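Local structure of putative ATP-grasp superfamily protein (Archaeoglobus fulgidus, 3DF7) at residues F5-A10 / T42-P47. The protein is of unknown function but belongs to the ATP-grasp superfamily and probably binds ATP and a metal ion. Residues are numbered along the deposited sequence; the frame is centred on the assembly and turned at random.
Sequences FLFEFA and TGFVRP
Phe44 meets Phe5 and Phe7 through the tip of its ring: CE2 lies 3.8 Å from Phe5 CE1 and CZ 3.9 Å from Phe7 CD1, each time at the edge of the strand residue's ring. Over the centre of one Phe44 face sits a water, 3.8 Å above the plane. With chi1 at 53°, Phe44 CG stands between its backbone N and carbonyl carbon, and the ring beyond it ends against both partners. Gly43 CA, 3.9 Å from Phe5 CD1, also lies at the Phe5 edge, and Met63 and Tyr66 of helix 63-67 touch both Phe5 and Phe44. An alanine at Phe5 would probably leave a gap beside Phe44 CE2 and Gly43 CA, giving the Phe44 ring more freedom to turn. Pairing is parallel at Phe5 and Thr42, where Leu6 N donates to Thr42 O (3.2 Å, 164° at the hydrogen); Thr42 OG1 bonds Ser70 OG. Beyond this the two backbones diverge, and the same water bridges Leu6 O (2.7 Å) to Phe44 N (3.0 Å). Arg46 CD approaches Ala10 O, while Arg46 NE salt-bridges Glu48 and NH1 hydrogen-bonds Gly13 O. Past edge strand 40-42 of the parallel sheet, a bridging water and aromatic packing thus replace direct pairing.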
loop_
_atom_site.group_PDB
_atom_site.type_symbol
_atom_site.label_atom_id
_atom_site.label_comp_id
_atom_site.label_asym_id
_atom_site.label_seq_id
_atom_site.Cartn_x
_atom_site.Cartn_y
_atom_site.Cartn_z
ATOM N N PHE A 5 -15.091 -5.343 9.122
ATOM C CA PHE A 5 -14.651 -4.162 9.849
ATOM C C PHE A 5 -13.567 -3.547 8.972
ATOM O O PHE A 5 -12.506 -4.146 8.780
ATOM C CB PHE A 5 -14.057 -4.527 11.214
ATOM C CG PHE A 5 -13.382 -3.375 11.906
ATOM C CD1 PHE A 5 -14.096 -2.216 12.214
ATOM C CD2 PHE A 5 -12.029 -3.433 12.229
ATOM C CE1 PHE A 5 -13.471 -1.131 12.833
ATOM C CE2 PHE A 5 -11.395 -2.353 12.849
ATOM C CZ PHE A 5 -12.120 -1.202 13.151
ATOM N N LEU A 6 -13.855 -2.371 8.421
ATOM C CA LEU A 6 -12.918 -1.661 7.556
ATOM C C LEU A 6 -12.353 -0.463 8.313
ATOM O O LEU A 6 -13.106 0.373 8.820
ATOM C CB LEU A 6 -13.628 -1.176 6.287
ATOM C CG LEU A 6 -12.747 -0.438 5.274
ATOM C CD1 LEU A 6 -11.717 -1.406 4.741
ATOM C CD2 LEU A 6 -13.590 0.138 4.133
ATOM N N PHE A 7 -11.028 -0.377 8.373
ATOM C CA PHE A 7 -10.364 0.704 9.093
ATOM C C PHE A 7 -9.103 1.209 8.384
ATOM O O PHE A 7 -8.246 0.419 7.993
ATOM C CB PHE A 7 -9.987 0.207 10.495
ATOM C CG PHE A 7 -9.165 1.182 11.300
ATOM C CD1 PHE A 7 -9.769 2.033 12.225
ATOM C CD2 PHE A 7 -7.781 1.244 11.136
ATOM C CE1 PHE A 7 -9.003 2.926 12.974
ATOM C CE2 PHE A 7 -7.005 2.134 11.876
ATOM C CZ PHE A 7 -7.619 2.979 12.800
ATOM N N GLU A 8 -9.001 2.525 8.221
ATOM C CA GLU A 8 -7.812 3.137 7.620
ATOM C C GLU A 8 -7.386 4.217 8.616
ATOM O O GLU A 8 -8.212 5.012 9.073
ATOM C CB GLU A 8 -8.124 3.735 6.246
ATOM C CG GLU A 8 -6.891 4.239 5.501
ATOM C CD GLU A 8 -6.434 5.598 5.989
ATOM O OE1 GLU A 8 -7.306 6.476 6.155
ATOM O OE2 GLU A 8 -5.214 5.795 6.196
ATOM N N PHE A 9 -6.101 4.237 8.956
ATOM C CA PHE A 9 -5.587 5.160 9.967
ATOM C C PHE A 9 -5.880 6.655 9.832
ATOM O O PHE A 9 -6.338 7.274 10.788
ATOM C CB PHE A 9 -4.082 4.959 10.144
ATOM C CG PHE A 9 -3.543 5.540 11.421
ATOM C CD1 PHE A 9 -3.924 5.013 12.656
ATOM C CD2 PHE A 9 -2.665 6.616 11.395
ATOM C CE1 PHE A 9 -3.438 5.550 13.850
ATOM C CE2 PHE A 9 -2.172 7.164 12.580
ATOM C CZ PHE A 9 -2.560 6.630 13.811
ATOM N N ALA A 10 -5.615 7.243 8.672
ATOM C CA ALA A 10 -5.870 8.672 8.499
ATOM C C ALA A 10 -7.350 9.037 8.588
ATOM O O ALA A 10 -7.708 10.084 9.125
ATOM C CB ALA A 10 -5.304 9.153 7.164
ATOM N N THR A 42 -18.729 -2.502 8.529
ATOM C CA THR A 42 -18.911 -2.047 9.899
ATOM C C THR A 42 -17.683 -1.195 10.170
ATOM O O THR A 42 -16.653 -1.365 9.514
ATOM C CB THR A 42 -18.937 -3.212 10.905
ATOM O OG1 THR A 42 -17.680 -3.892 10.878
ATOM C CG2 THR A 42 -20.049 -4.192 10.559
ATOM N N GLY A 43 -17.785 -0.274 11.118
ATOM C CA GLY A 43 -16.651 0.578 11.414
ATOM C C GLY A 43 -17.076 1.986 11.761
ATOM O O GLY A 43 -18.262 2.250 11.962
ATOM N N PHE A 44 -16.108 2.895 11.799
ATOM C CA PHE A 44 -16.363 4.280 12.166
ATOM C C PHE A 44 -15.352 5.200 11.494
ATOM O O PHE A 44 -14.342 4.745 10.963
ATOM C CB PHE A 44 -16.227 4.410 13.681
ATOM C CG PHE A 44 -14.922 3.869 14.205
ATOM C CD1 PHE A 44 -13.774 4.656 14.203
ATOM C CD2 PHE A 44 -14.818 2.540 14.610
ATOM C CE1 PHE A 44 -12.542 4.128 14.588
ATOM C CE2 PHE A 44 -13.588 1.998 14.997
ATOM C CZ PHE A 44 -12.447 2.795 14.985
ATOM N N VAL A 45 -15.628 6.497 11.518
ATOM C CA VAL A 45 -14.717 7.466 10.930
ATOM C C VAL A 45 -14.494 8.620 11.897
ATOM O O VAL A 45 -15.245 8.793 12.856
ATOM C CB VAL A 45 -15.260 8.028 9.595
ATOM C CG1 VAL A 45 -15.455 6.893 8.610
ATOM C CG2 VAL A 45 -16.571 8.779 9.820
ATOM N N ARG A 46 -13.442 9.396 11.653
ATOM C CA ARG A 46 -13.145 10.549 12.491
ATOM C C ARG A 46 -14.211 11.606 12.204
ATOM O O ARG A 46 -14.849 11.586 11.153
ATOM C CB ARG A 46 -11.758 11.114 12.157
ATOM C CG ARG A 46 -10.594 10.243 12.611
ATOM C CD ARG A 46 -9.272 10.786 12.084
ATOM N NE ARG A 46 -9.088 12.204 12.385
ATOM C CZ ARG A 46 -8.840 12.691 13.596
ATOM N NH1 ARG A 46 -8.738 11.878 14.639
ATOM N NH2 ARG A 46 -8.694 13.998 13.764
ATOM N N PRO A 47 -14.413 12.549 13.134
ATOM C CA PRO A 47 -15.417 13.600 12.941
ATOM C C PRO A 47 -15.290 14.374 11.628
ATOM O O PRO A 47 -16.288 14.631 10.960
ATOM C CB PRO A 47 -15.209 14.497 14.158
ATOM C CG PRO A 47 -14.781 13.525 15.209
ATOM C CD PRO A 47 -13.797 12.652 14.469
HETATM O O HOH W 1 -13.395 1.881 11.050
#